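Local structure of Sys-1 protein (3C2G) at residues P96-H99 / Q100-Q103; N145-I148 / M149-N153; G279-S283 / D284-A288; N392-C395 / E396-N400; P455-L458 / E459-S462. The protein binds the TCF factor POP-1 directly and acts as a beta-catenin-like transcription coregulator in Wnt asymmetry signalling of Caenorhabditis elegans. All coordinates share one frame; numbering follows the deposited sequence.

Interaction 1. Residues P96-H99 / Q100-Q103; sequences PYIH and QVVQ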
loop_
_atom_site.group_PDB
_atom_site.type_symbol
_atom_site.label_atom_id
_atom_site.label_comp_id
_atom_site.label_asym_id
_atom_site.label_seq_id
_atom_site.Cartn_x
_atom_site.Cartn_y
_atom_site.Cartn_z
ATOM N N PRO A 96 7.880 32.545 -13.219
ATOM C CA PRO A 96 8.992 32.180 -14.115
ATOM C C PRO A 96 10.379 32.425 -13.504
ATOM O O PRO A 96 11.388 32.011 -14.088
ATOM C CB PRO A 96 8.803 33.104 -15.333
ATOM C CG PRO A 96 7.477 33.757 -15.168
ATOM C CD PRO A 96 7.173 33.747 -13.704
ATOM N N TYR A 97 10.422 33.087 -12.345
ATOM C CA TYR A 97 11.687 33.436 -11.695
ATOM C C TYR A 97 11.933 32.632 -10.410
ATOM O O TYR A 97 12.878 32.903 -9.661
ATOM C CB TYR A 97 11.742 34.949 -11.434
ATOM C CG TYR A 97 11.335 35.765 -12.646
ATOM C CD1 TYR A 97 12.224 35.967 -13.700
ATOM C CD2 TYR A 97 10.059 36.309 -12.746
ATOM C CE1 TYR A 97 11.854 36.694 -14.824
ATOM C CE2 TYR A 97 9.674 37.039 -13.865
ATOM C CZ TYR A 97 10.577 37.227 -14.902
ATOM O OH TYR A 97 10.212 37.957 -16.014
ATOM N N ILE A 98 11.098 31.620 -10.195
ATOM C CA ILE A 98 11.092 30.839 -8.958
ATOM C C ILE A 98 12.383 30.069 -8.690
ATOM O O ILE A 98 12.707 29.784 -7.533
ATOM C CB ILE A 98 9.834 29.921 -8.870
ATOM C CG1 ILE A 98 9.569 29.481 -7.422
ATOM C CG2 ILE A 98 9.903 28.749 -9.857
ATOM C CD1 ILE A 98 8.805 30.507 -6.601
ATOM N N HIS A 99 13.137 29.769 -9.746
ATOM C CA HIS A 99 14.447 29.133 -9.584
ATOM C C HIS A 99 15.424 30.004 -8.798
ATOM O O HIS A 99 16.333 29.487 -8.138
ATOM C CB HIS A 99 15.047 28.709 -10.931
ATOM C CG HIS A 99 15.138 29.816 -11.926
ATOM N ND1 HIS A 99 16.332 30.423 -12.255
ATOM C CD2 HIS A 99 14.183 30.439 -12.657
ATOM C CE1 HIS A 99 16.108 31.375 -13.144
ATOM N NE2 HIS A 99 14.811 31.407 -13.401
ATOM N N GLN A 100 15.226 31.320 -8.847
ATOM C CA GLN A 100 16.048 32.248 -8.063
ATOM C C GLN A 100 15.749 32.105 -6.581
ATOM O O GLN A 100 16.673 32.151 -5.755
ATOM C CB GLN A 100 15.862 33.700 -8.514
ATOM C CG GLN A 100 16.427 34.008 -9.903
ATOM C CD GLN A 100 16.224 35.451 -10.323
ATOM O OE1 GLN A 100 15.687 35.725 -11.393
ATOM N NE2 GLN A 100 16.655 36.382 -9.480
ATOM N N VAL A 101 14.466 31.928 -6.252
ATOM C CA VAL A 101 14.053 31.594 -4.883
ATOM C C VAL A 101 14.744 30.310 -4.404
ATOM O O VAL A 101 15.372 30.297 -3.346
ATOM C CB VAL A 101 12.513 31.469 -4.748
ATOM C CG1 VAL A 101 12.115 31.057 -3.332
ATOM C CG2 VAL A 101 11.841 32.787 -5.106
ATOM N N VAL A 102 14.658 29.252 -5.203
ATOM C CA VAL A 102 15.285 27.972 -4.875
ATOM C C VAL A 102 16.801 28.108 -4.706
ATOM O O VAL A 102 17.379 27.509 -3.792
ATOM C CB VAL A 102 14.962 26.891 -5.942
ATOM C CG1 VAL A 102 15.686 25.566 -5.642
ATOM C CG2 VAL A 102 13.452 26.672 -6.048
ATOM N N GLN A 103 17.436 28.904 -5.577
ATOM C CA GLN A 103 18.895 29.073 -5.543
ATOM C C GLN A 103 19.390 29.726 -4.261
ATOM O O GLN A 103 20.539 29.522 -3.878
ATOM C CB GLN A 103 19.402 29.858 -6.757
ATOM C CG GLN A 103 19.440 29.056 -8.066
ATOM C CD GLN A 103 19.623 29.937 -9.310
ATOM O OE1 GLN A 103 19.634 31.171 -9.223
ATOM N NE2 GLN A 103 19.756 29.300 -10.475
#

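Interaction 2. Residues N145-I148 / M149-N153; sequences NCII and MGVKN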
loop_
_atom_site.group_PDB
_atom_site.type_symbol
_atom_site.label_atom_id
_atom_site.label_comp_id
_atom_site.label_asym_id
_atom_site.label_seq_id
_atom_site.Cartn_x
_atom_site.Cartn_y
_atom_site.Cartn_z
ATOM N N ASN A 145 5.631 25.059 2.295
ATOM C CA ASN A 145 4.425 24.522 1.697
ATOM C C ASN A 145 4.200 25.035 0.284
ATOM O O ASN A 145 3.913 24.256 -0.602
ATOM C CB ASN A 145 3.198 24.796 2.572
ATOM C CG ASN A 145 1.947 24.114 2.043
ATOM O OD1 ASN A 145 1.849 22.887 2.034
ATOM N ND2 ASN A 145 0.992 24.908 1.579
ATOM N N CYS A 146 4.352 26.336 0.068
ATOM C CA CYS A 146 4.155 26.916 -1.263
ATOM C C CYS A 146 5.144 26.433 -2.315
ATOM O O CYS A 146 4.749 26.157 -3.442
ATOM C CB CYS A 146 4.219 28.427 -1.202
ATOM S SG CYS A 146 2.728 29.163 -0.597
ATOM N N ILE A 147 6.422 26.341 -1.955
ATOM C CA ILE A 147 7.430 25.845 -2.896
ATOM C C ILE A 147 7.215 24.362 -3.209
ATOM O O ILE A 147 7.274 23.955 -4.369
ATOM C CB ILE A 147 8.873 26.068 -2.400
ATOM C CG1 ILE A 147 9.151 27.559 -2.191
ATOM C CG2 ILE A 147 9.876 25.504 -3.399
ATOM C CD1 ILE A 147 10.431 27.828 -1.430
ATOM N N ILE A 148 6.952 23.564 -2.174
ATOM C CA ILE A 148 6.783 22.124 -2.350
ATOM C C ILE A 148 5.507 21.784 -3.116
ATOM O O ILE A 148 5.508 20.890 -3.949
ATOM C CB ILE A 148 6.864 21.354 -1.013
ATOM C CG1 ILE A 148 8.287 21.425 -0.469
ATOM C CG2 ILE A 148 6.443 19.897 -1.206
ATOM C CD1 ILE A 148 8.423 21.042 0.978
HETATM N N MSE A 149 4.428 22.508 -2.852
HETATM C CA MSE A 149 3.193 22.267 -3.577
HETATM C C MSE A 149 3.224 22.961 -4.929
HETATM O O MSE A 149 2.508 22.572 -5.844
HETATM C CB MSE A 149 1.971 22.718 -2.771
HETATM C CG MSE A 149 1.739 21.966 -1.441
HETATM SE SE MSE A 149 1.943 19.996 -1.503
HETATM C CE MSE A 149 0.639 19.557 -2.917
ATOM N N GLY A 150 4.076 23.970 -5.064
ATOM C CA GLY A 150 4.015 24.850 -6.221
ATOM C C GLY A 150 4.888 24.506 -7.407
ATOM O O GLY A 150 4.403 24.460 -8.531
ATOM N N VAL A 151 6.176 24.281 -7.172
ATOM C CA VAL A 151 7.119 24.155 -8.287
ATOM C C VAL A 151 6.885 22.876 -9.086
ATOM O O VAL A 151 6.886 21.771 -8.541
ATOM C CB VAL A 151 8.615 24.315 -7.868
ATOM C CG1 VAL A 151 8.832 25.625 -7.143
ATOM C CG2 VAL A 151 9.082 23.164 -7.002
ATOM N N LYS A 152 6.667 23.056 -10.383
ATOM C CA LYS A 152 6.353 21.958 -11.283
ATOM C C LYS A 152 7.586 21.327 -11.924
ATOM O O LYS A 152 7.652 20.106 -12.058
ATOM C CB LYS A 152 5.363 22.416 -12.355
ATOM C CG LYS A 152 3.901 22.114 -12.015
ATOM C CD LYS A 152 3.129 21.690 -13.268
ATOM C CE LYS A 152 3.664 20.360 -13.827
ATOM N NZ LYS A 152 3.296 20.149 -15.254
ATOM N N ASN A 153 8.556 22.153 -12.310
ATOM C CA ASN A 153 9.791 21.656 -12.914
ATOM C C ASN A 153 10.513 20.644 -12.016
ATOM O O ASN A 153 10.863 20.952 -10.874
ATOM C CB ASN A 153 10.710 22.819 -13.294
ATOM C CG ASN A 153 11.986 22.361 -13.982
ATOM O OD1 ASN A 153 12.890 21.814 -13.348
ATOM N ND2 ASN A 153 12.072 22.600 -15.281
#

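Interaction 3. Residues G279-S283 / D284-A288; sequences GFVRS and DGVGA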
loop_
_atom_site.group_PDB
_atom_site.type_symbol
_atom_site.label_atom_id
_atom_site.label_comp_id
_atom_site.label_asym_id
_atom_site.label_seq_id
_atom_site.Cartn_x
_atom_site.Cartn_y
_atom_site.Cartn_z
ATOM N N GLY A 279 10.878 -4.028 12.203
ATOM C CA GLY A 279 11.214 -3.072 13.268
ATOM C C GLY A 279 9.975 -2.431 13.872
ATOM O O GLY A 279 9.859 -2.285 15.084
ATOM N N PHE A 280 9.038 -2.068 13.008
ATOM C CA PHE A 280 7.794 -1.446 13.405
ATOM C C PHE A 280 6.948 -2.409 14.253
ATOM O O PHE A 280 6.391 -2.036 15.306
ATOM C CB PHE A 280 7.055 -1.002 12.136
ATOM C CG PHE A 280 5.737 -0.328 12.392
ATOM C CD1 PHE A 280 5.682 0.919 13.002
ATOM C CD2 PHE A 280 4.549 -0.938 12.000
ATOM C CE1 PHE A 280 4.465 1.544 13.225
ATOM C CE2 PHE A 280 3.320 -0.316 12.213
ATOM C CZ PHE A 280 3.280 0.927 12.829
ATOM N N VAL A 281 6.880 -3.660 13.817
ATOM C CA VAL A 281 6.131 -4.656 14.556
ATOM C C VAL A 281 6.766 -4.974 15.911
ATOM O O VAL A 281 6.052 -5.163 16.880
ATOM C CB VAL A 281 5.892 -5.917 13.721
ATOM C CG1 VAL A 281 5.218 -7.024 14.562
ATOM C CG2 VAL A 281 5.053 -5.572 12.474
ATOM N N ARG A 282 8.090 -5.008 16.000
ATOM C CA ARG A 282 8.752 -5.231 17.290
ATOM C C ARG A 282 8.600 -4.029 18.233
ATOM O O ARG A 282 8.760 -4.154 19.444
ATOM C CB ARG A 282 10.239 -5.623 17.108
ATOM C CG ARG A 282 10.482 -6.843 16.166
ATOM C CD ARG A 282 11.958 -7.318 16.026
ATOM N NE ARG A 282 12.953 -6.239 15.921
ATOM C CZ ARG A 282 13.503 -5.777 14.788
ATOM N NH1 ARG A 282 13.169 -6.269 13.595
ATOM N NH2 ARG A 282 14.405 -4.801 14.850
ATOM N N SER A 283 8.280 -2.860 17.690
ATOM C CA SER A 283 8.054 -1.667 18.518
ATOM C C SER A 283 6.567 -1.484 18.846
ATOM O O SER A 283 6.154 -0.428 19.311
ATOM C CB SER A 283 8.593 -0.435 17.815
ATOM O OG SER A 283 9.842 -0.729 17.204
ATOM N N ASP A 284 5.774 -2.523 18.583
ATOM C CA ASP A 284 4.352 -2.575 18.937
ATOM C C ASP A 284 3.462 -1.720 18.036
ATOM O O ASP A 284 2.375 -1.282 18.424
ATOM C CB ASP A 284 4.143 -2.288 20.427
ATOM C CG ASP A 284 4.421 -3.512 21.288
ATOM O OD1 ASP A 284 4.374 -4.638 20.742
ATOM O OD2 ASP A 284 4.694 -3.356 22.498
ATOM N N GLY A 285 3.934 -1.529 16.811
ATOM C CA GLY A 285 3.224 -0.736 15.840
ATOM C C GLY A 285 1.812 -1.217 15.572
ATOM O O GLY A 285 0.883 -0.411 15.490
ATOM N N VAL A 286 1.655 -2.532 15.457
ATOM C CA VAL A 286 0.372 -3.126 15.087
ATOM C C VAL A 286 -0.648 -2.914 16.200
ATOM O O VAL A 286 -1.807 -2.545 15.937
ATOM C CB VAL A 286 0.525 -4.621 14.690
ATOM C CG1 VAL A 286 -0.818 -5.340 14.683
ATOM C CG2 VAL A 286 1.197 -4.736 13.321
ATOM N N GLY A 287 -0.217 -3.118 17.439
ATOM C CA GLY A 287 -1.033 -2.766 18.594
ATOM C C GLY A 287 -1.409 -1.287 18.608
ATOM O O GLY A 287 -2.540 -0.928 18.936
ATOM N N ALA A 288 -0.457 -0.429 18.259
ATOM C CA ALA A 288 -0.688 1.009 18.217
ATOM C C ALA A 288 -1.763 1.372 17.183
ATOM O O ALA A 288 -2.721 2.073 17.492
ATOM C CB ALA A 288 0.606 1.738 17.933
#

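Interaction 4. Residues N392-C395 / E396-N400; sequences NRVC and EIICN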
loop_
_atom_site.group_PDB
_atom_site.type_symbol
_atom_site.label_atom_id
_atom_site.label_comp_id
_atom_site.label_asym_id
_atom_site.label_seq_id
_atom_site.Cartn_x
_atom_site.Cartn_y
_atom_site.Cartn_z
ATOM N N ASN A 392 -12.896 -4.140 -9.691
ATOM C CA ASN A 392 -11.586 -4.655 -9.329
ATOM C C ASN A 392 -11.411 -4.819 -7.808
ATOM O O ASN A 392 -10.737 -5.739 -7.354
ATOM C CB ASN A 392 -10.457 -3.823 -9.934
ATOM C CG ASN A 392 -9.128 -4.574 -9.953
ATOM O OD1 ASN A 392 -8.944 -5.522 -10.715
ATOM N ND2 ASN A 392 -8.206 -4.160 -9.104
ATOM N N ARG A 393 -12.040 -3.943 -7.029
ATOM C CA ARG A 393 -11.928 -4.002 -5.572
ATOM C C ARG A 393 -12.604 -5.259 -5.004
ATOM O O ARG A 393 -12.016 -5.978 -4.192
ATOM C CB ARG A 393 -12.498 -2.731 -4.918
ATOM C CG ARG A 393 -11.690 -2.217 -3.730
ATOM C CD ARG A 393 -10.259 -1.925 -4.190
ATOM N NE ARG A 393 -9.420 -1.218 -3.215
ATOM C CZ ARG A 393 -8.120 -0.977 -3.389
ATOM N NH1 ARG A 393 -7.490 -1.384 -4.492
ATOM N NH2 ARG A 393 -7.440 -0.335 -2.451
ATOM N N VAL A 394 -13.834 -5.504 -5.442
ATOM C CA VAL A 394 -14.602 -6.658 -5.016
ATOM C C VAL A 394 -13.820 -7.923 -5.366
ATOM O O VAL A 394 -13.783 -8.888 -4.609
ATOM C CB VAL A 394 -15.985 -6.670 -5.695
ATOM C CG1 VAL A 394 -16.718 -7.992 -5.436
ATOM C CG2 VAL A 394 -16.819 -5.492 -5.203
ATOM N N CYS A 395 -13.172 -7.868 -6.513
ATOM C CA CYS A 395 -12.413 -8.953 -7.045
ATOM C C CYS A 395 -11.206 -9.265 -6.154
ATOM O O CYS A 395 -10.986 -10.414 -5.792
ATOM C CB CYS A 395 -11.988 -8.570 -8.458
ATOM S SG CYS A 395 -11.072 -9.792 -9.344
ATOM N N GLU A 396 -10.448 -8.237 -5.792
ATOM C CA GLU A 396 -9.348 -8.351 -4.840
ATOM C C GLU A 396 -9.815 -8.742 -3.427
ATOM O O GLU A 396 -9.091 -9.413 -2.687
ATOM C CB GLU A 396 -8.578 -7.029 -4.796
ATOM C CG GLU A 396 -7.719 -6.729 -6.048
ATOM C CD GLU A 396 -7.307 -5.257 -6.152
ATOM O OE1 GLU A 396 -8.092 -4.374 -5.732
ATOM O OE2 GLU A 396 -6.204 -4.979 -6.673
ATOM N N ILE A 397 -11.018 -8.327 -3.049
ATOM C CA ILE A 397 -11.583 -8.702 -1.753
ATOM C C ILE A 397 -11.875 -10.215 -1.657
ATOM O O ILE A 397 -11.426 -10.886 -0.720
ATOM C CB ILE A 397 -12.844 -7.871 -1.407
ATOM C CG1 ILE A 397 -12.443 -6.415 -1.114
ATOM C CG2 ILE A 397 -13.572 -8.487 -0.213
ATOM C CD1 ILE A 397 -13.589 -5.482 -0.847
ATOM N N ILE A 398 -12.619 -10.740 -2.629
ATOM C CA ILE A 398 -12.916 -12.165 -2.685
ATOM C C ILE A 398 -11.619 -12.957 -2.759
ATOM O O ILE A 398 -11.473 -13.997 -2.120
ATOM C CB ILE A 398 -13.809 -12.506 -3.886
ATOM C CG1 ILE A 398 -15.152 -11.793 -3.751
ATOM C CG2 ILE A 398 -14.028 -14.031 -3.994
ATOM C CD1 ILE A 398 -15.943 -11.783 -5.041
ATOM N N CYS A 399 -10.669 -12.438 -3.527
ATOM C CA CYS A 399 -9.379 -13.080 -3.648
ATOM C C CYS A 399 -8.655 -13.161 -2.303
ATOM O O CYS A 399 -8.099 -14.204 -1.976
ATOM C CB CYS A 399 -8.530 -12.373 -4.679
ATOM S SG CYS A 399 -7.081 -13.335 -5.095
ATOM N N ASN A 400 -8.677 -12.070 -1.528
ATOM C CA ASN A 400 -8.156 -12.081 -0.162
ATOM C C ASN A 400 -8.822 -13.119 0.729
ATOM O O ASN A 400 -8.146 -13.804 1.490
ATOM C CB ASN A 400 -8.343 -10.716 0.511
ATOM C CG ASN A 400 -7.432 -9.639 -0.056
ATOM O OD1 ASN A 400 -6.378 -9.924 -0.623
ATOM N ND2 ASN A 400 -7.831 -8.391 0.124
#

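Interaction 5. Residues P455-L458 / E459-S462; sequences PGLL and ELRS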
loop_
_atom_site.group_PDB
_atom_site.type_symbol
_atom_site.label_atom_id
_atom_site.label_comp_id
_atom_site.label_asym_id
_atom_site.label_seq_id
_atom_site.Cartn_x
_atom_site.Cartn_y
_atom_site.Cartn_z
ATOM N N PRO A 455 -8.110 -6.177 -13.935
ATOM C CA PRO A 455 -6.725 -6.611 -13.645
ATOM C C PRO A 455 -6.582 -7.756 -12.617
ATOM O O PRO A 455 -5.692 -8.594 -12.749
ATOM C CB PRO A 455 -6.021 -5.332 -13.151
ATOM C CG PRO A 455 -7.036 -4.227 -13.198
ATOM C CD PRO A 455 -8.310 -4.720 -13.787
ATOM N N GLY A 456 -7.461 -7.804 -11.623
ATOM C CA GLY A 456 -7.382 -8.838 -10.597
ATOM C C GLY A 456 -7.956 -10.203 -10.959
ATOM O O GLY A 456 -7.678 -11.193 -10.278
ATOM N N LEU A 457 -8.743 -10.257 -12.034
ATOM C CA LEU A 457 -9.482 -11.460 -12.418
ATOM C C LEU A 457 -8.635 -12.736 -12.553
ATOM O O LEU A 457 -9.047 -13.814 -12.105
ATOM C CB LEU A 457 -10.278 -11.206 -13.700
ATOM C CG LEU A 457 -11.420 -12.160 -14.039
ATOM C CD1 LEU A 457 -12.415 -12.298 -12.892
ATOM C CD2 LEU A 457 -12.127 -11.678 -15.297
ATOM N N LEU A 458 -7.459 -12.611 -13.155
ATOM C CA LEU A 458 -6.595 -13.761 -13.374
ATOM C C LEU A 458 -6.188 -14.433 -12.065
ATOM O O LEU A 458 -6.248 -15.661 -11.941
ATOM C CB LEU A 458 -5.354 -13.351 -14.165
ATOM C CG LEU A 458 -4.269 -14.406 -14.384
ATOM C CD1 LEU A 458 -4.830 -15.673 -15.088
ATOM C CD2 LEU A 458 -3.099 -13.816 -15.159
ATOM N N GLU A 459 -5.782 -13.616 -11.101
ATOM C CA GLU A 459 -5.294 -14.092 -9.825
ATOM C C GLU A 459 -6.453 -14.635 -9.005
ATOM O O GLU A 459 -6.273 -15.575 -8.232
ATOM C CB GLU A 459 -4.577 -12.965 -9.076
ATOM C CG GLU A 459 -3.820 -13.420 -7.821
ATOM C CD GLU A 459 -3.028 -12.311 -7.132
ATOM O OE1 GLU A 459 -2.527 -11.387 -7.820
ATOM O OE2 GLU A 459 -2.895 -12.385 -5.887
ATOM N N LEU A 460 -7.636 -14.048 -9.185
ATOM C CA LEU A 460 -8.845 -14.541 -8.550
ATOM C C LEU A 460 -9.223 -15.952 -9.027
ATOM O O LEU A 460 -9.562 -16.808 -8.223
ATOM C CB LEU A 460 -10.020 -13.590 -8.784
ATOM C CG LEU A 460 -11.371 -14.081 -8.232
ATOM C CD1 LEU A 460 -11.333 -14.297 -6.712
ATOM C CD2 LEU A 460 -12.498 -13.146 -8.595
ATOM N N ARG A 461 -9.178 -16.182 -10.333
ATOM C CA ARG A 461 -9.589 -17.463 -10.908
ATOM C C ARG A 461 -8.592 -18.551 -10.558
ATOM O O ARG A 461 -8.958 -19.689 -10.328
ATOM C CB ARG A 461 -9.774 -17.343 -12.424
ATOM C CG ARG A 461 -10.913 -16.415 -12.776
ATOM C CD ARG A 461 -11.163 -16.253 -14.254
ATOM N NE ARG A 461 -12.509 -15.713 -14.407
ATOM C CZ ARG A 461 -13.070 -15.349 -15.553
ATOM N NH1 ARG A 461 -12.400 -15.442 -16.698
ATOM N NH2 ARG A 461 -14.312 -14.884 -15.543
ATOM N N SER A 462 -7.328 -18.184 -10.485
ATOM C CA SER A 462 -6.315 -19.116 -10.063
ATOM C C SER A 462 -6.543 -19.529 -8.605
ATOM O O SER A 462 -6.427 -20.709 -8.270
ATOM C CB SER A 462 -4.940 -18.482 -10.238
ATOM O OG SER A 462 -3.922 -19.416 -9.968
HETATM O O HOH W 1 -4.477 -11.110 -11.791
#

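Interaction 1. Residues P96-H99 / Q100-Q103
The opening of the short helix 98-103 of this armadillo domain, entered through a 3-10 turn at P96-Y97, brings Y97, I98 and H99 against the residues three and four places on. The backbone carries the turn: Q100 N donates to Y97 O at 2.9 Å, V102 N to I98 O, and Q103 N to H99 O. With chi1 at 55°, CG of H99 sits in the crowded position between its backbone N and carbonyl carbon, and the imidazole is folded along the helix beside two glutamines. CG of Q100 lies over one ring face, 4.1 Å above the plane and offset toward the rim, while P96 O meets the ring edge in plane. Q103 lies alongside, its amide plane 87° from the ring; its NE2 is 4.0 Å from ND1 of H99, a loose approach at the edge. With an alanine in place of H99 the ring over Q100 CG is gone, which would probably leave that methylene uncovered and the Q103 amide without its ring neighbour. A glutamine suits position 100 because its extended chain carries NE2 to Q52 OE1 and P48 O, with OE1 4.0 Å from CB of Y97. The branched I98 and V101 supply the apolar side, CD1 to CG2 4.1 Å. Y97 and Q100 pack on helix 47-62, V101 on helix 71-90, and I98, H99 and V102 on helix 154-164.

Interaction 2. Residues N145-I148 / M149-N153
A chi1 of -60° puts CG2 of I147 anti to its backbone N, on the side where CG1 of V151 (chi1 -55°, beside its own backbone N) comes to 3.9 Å, and the two side chains lie alongside each other. Both are beta-branched and buried; I147 belongs to the helix, whereas V151 follows its end. Two residues earlier in each segment, N145 brings its OD1 to 3.6 Å from CG of M149, a selenomethionine introduced in place of methionine, whose chain bends at both chi2 and chi3. The backbone records how the helix runs out. M149 N still gives a regular bond to N145 O at 2.9 Å, whereas the N-H of G150 is shared between C146 O and I147 O, both bonds weak. V151 N then returns to I147 O at 3.0 Å with a nearly straight N-H...O angle of 176°. G150 itself brings no side chain to the helix end. I148 packs on helix 189-198, and T89 of helix 71-90 touches C146 and I147. V151 is the first residue to leave helical geometry, and N153 caps the next helix through OD1 to L156 N: a tight helix-to-helix turn of the kind from which an armadillo superhelix is built.

Interaction 3. Residues G279-S283 / D284-A288
The ring of F280 lies flat beneath the backbone of G285, one face turned to the alpha carbon. G285 CA stands 3.6 Å from the ring centroid and 19° off the normal, a CH-pi contact in which CZ makes the nearest approach, 3.4 Å from CA. A chi1 of -180°, with CG anti to the backbone N, swings the phenyl forward along the chain and under the turn. Glycine suits position 285 because a beta carbon there would run into CE2 of the ring. Beside this pair, V281 and V286 point the same way and meet through their CG2 methyls at 4.0 Å. The polar frame over these apolar contacts is a Schellman motif that ends helix 274-282: G285 N donates to F280 O at 2.9 Å and D284 N to V281 O at 3.2 Å, the latter donor standing well above the carbonyl plane. D284 is the C-prime residue, whose positive phi of 75° breaks off the helix and turns the chain into helix 285-292. Cutting F280 back to an alanine would remove the face under G285 and is likely to leave a gap between the turn and L307 and V311 of helix 298-311, which now pack on the ring. The hydroxyl of S283 folds back on its own helix, OG donating to G279 O at 2.6 Å. R282 lays a guanidinium face over G279 CA, while its NH2 reaches Q217 O. V286 rests on L308 and V311, and S283 on I225 and I226 of helix 224-239.

Interaction 4. Residues N392-C395 / E396-N400
The guanidinium of R393 and the carboxylate of E396 meet at a slant, their planes 57° apart, and the amide of N392 approaches the same carboxylate with its plane turned by 60°. All three belong to helix 388-409 of the armadillo domain, so this is an i to i+3 and i to i+4 cluster on one helical side. R393 NH1 makes a salt bridge with E396 OE1 at 3.3 Å, its hydrogen bond weak. The arginine gets there by bending at chi2 (58°), which turns the chain so that NH1 faces the carboxylate; its stronger partner is E340 through NH2, and Y343 adds a cation-pi contact. N392 ND2 lies 3.3 Å from E396 OE2, and its OD1 accepts from G456 N. E396, extended beyond CG, thus sits between a cation and an amide, surroundings that would probably favour its charged form. The backbone beneath is regular, with E396 N to N392 O, I397 N to R393 O, I398 N to V394 O and C399 N to C395 O. I397 packs on helix 339-352, and the slim C395 and C399 let L460 of helix 457-472 come close. N400, one turn after E396, packs against an aromatic side chain of the bound peptide, placing this helix at the binding surface. On the apolar side, V394 CG1 touches I398 CD1 at 3.9 Å.

Interaction 5. Residues P455-L458 / E459-S462
L457 spreads its isobutyl group over one face of the R461 guanidinium, with CD2 3.8 Å above the plane and over its centre. CG and CD1 extend the overlap to the root of the group, CG lying 3.7 Å from R461 NE. The leucine's chi1 of -162°, CG anti to the backbone N, carries the branch toward the following turn, and R461, extended from CG to NE, runs across it. An arginine fits here because its flat group can offer a face to methyls while its N-H bonds leave around the rim: NE goes to C446 O and NH2 to C449 O, with W504 adding a cation-pi contact. L457 also approaches L460, CD1 to CD2 4.4 Å. Below, the early part of helix 457-472 is set by R461 N to L457 O at 3.0 Å, S462 N to L458 O, and L460 N to G456 O, the last donor nearly in line with the carbonyl. E459 N gives G456 O only a weak bond, and a water helps: it accepts from E459 N at 2.9 Å and donates to P455 O at 3.0 Å, linking the two. L460 packs on C395, I398 and C399 of helix 388-409, and L458 on helices 494-507 and 515-535. Outside the two segments, a basic side chain of the bound peptide pairs with E459 OE2 in a salt bridge. The chemistry thus divides: NE and NH2 of the buried R461 are met by main-chain carbonyls within the fold, whereas E459 OE2 probably contributes charge to peptide binding.

How the interactions relate
Following the chain, all five contacts come in series; each joins adjoining segments of one continuous stretch, so none closes a long loop, and none nests in or crosses another. Interactions 1 and 2, near the N terminus, touch: I98 CG1 meets V151 CG1 at 3.9 Å and V101 CG1 meets I147 CD1 at 4.1 Å, joining helix 98-103 to the end of helix 134-150. Interaction 3 stands alone at a helix junction in the middle, its centre about 34 Å from that of interaction 2. Interactions 4 and 5 form the second pair, centres about 9 Å apart, with C395 SG 3.5 Å from G456 C where helices 388-409 and 457-472 meet beside the peptide.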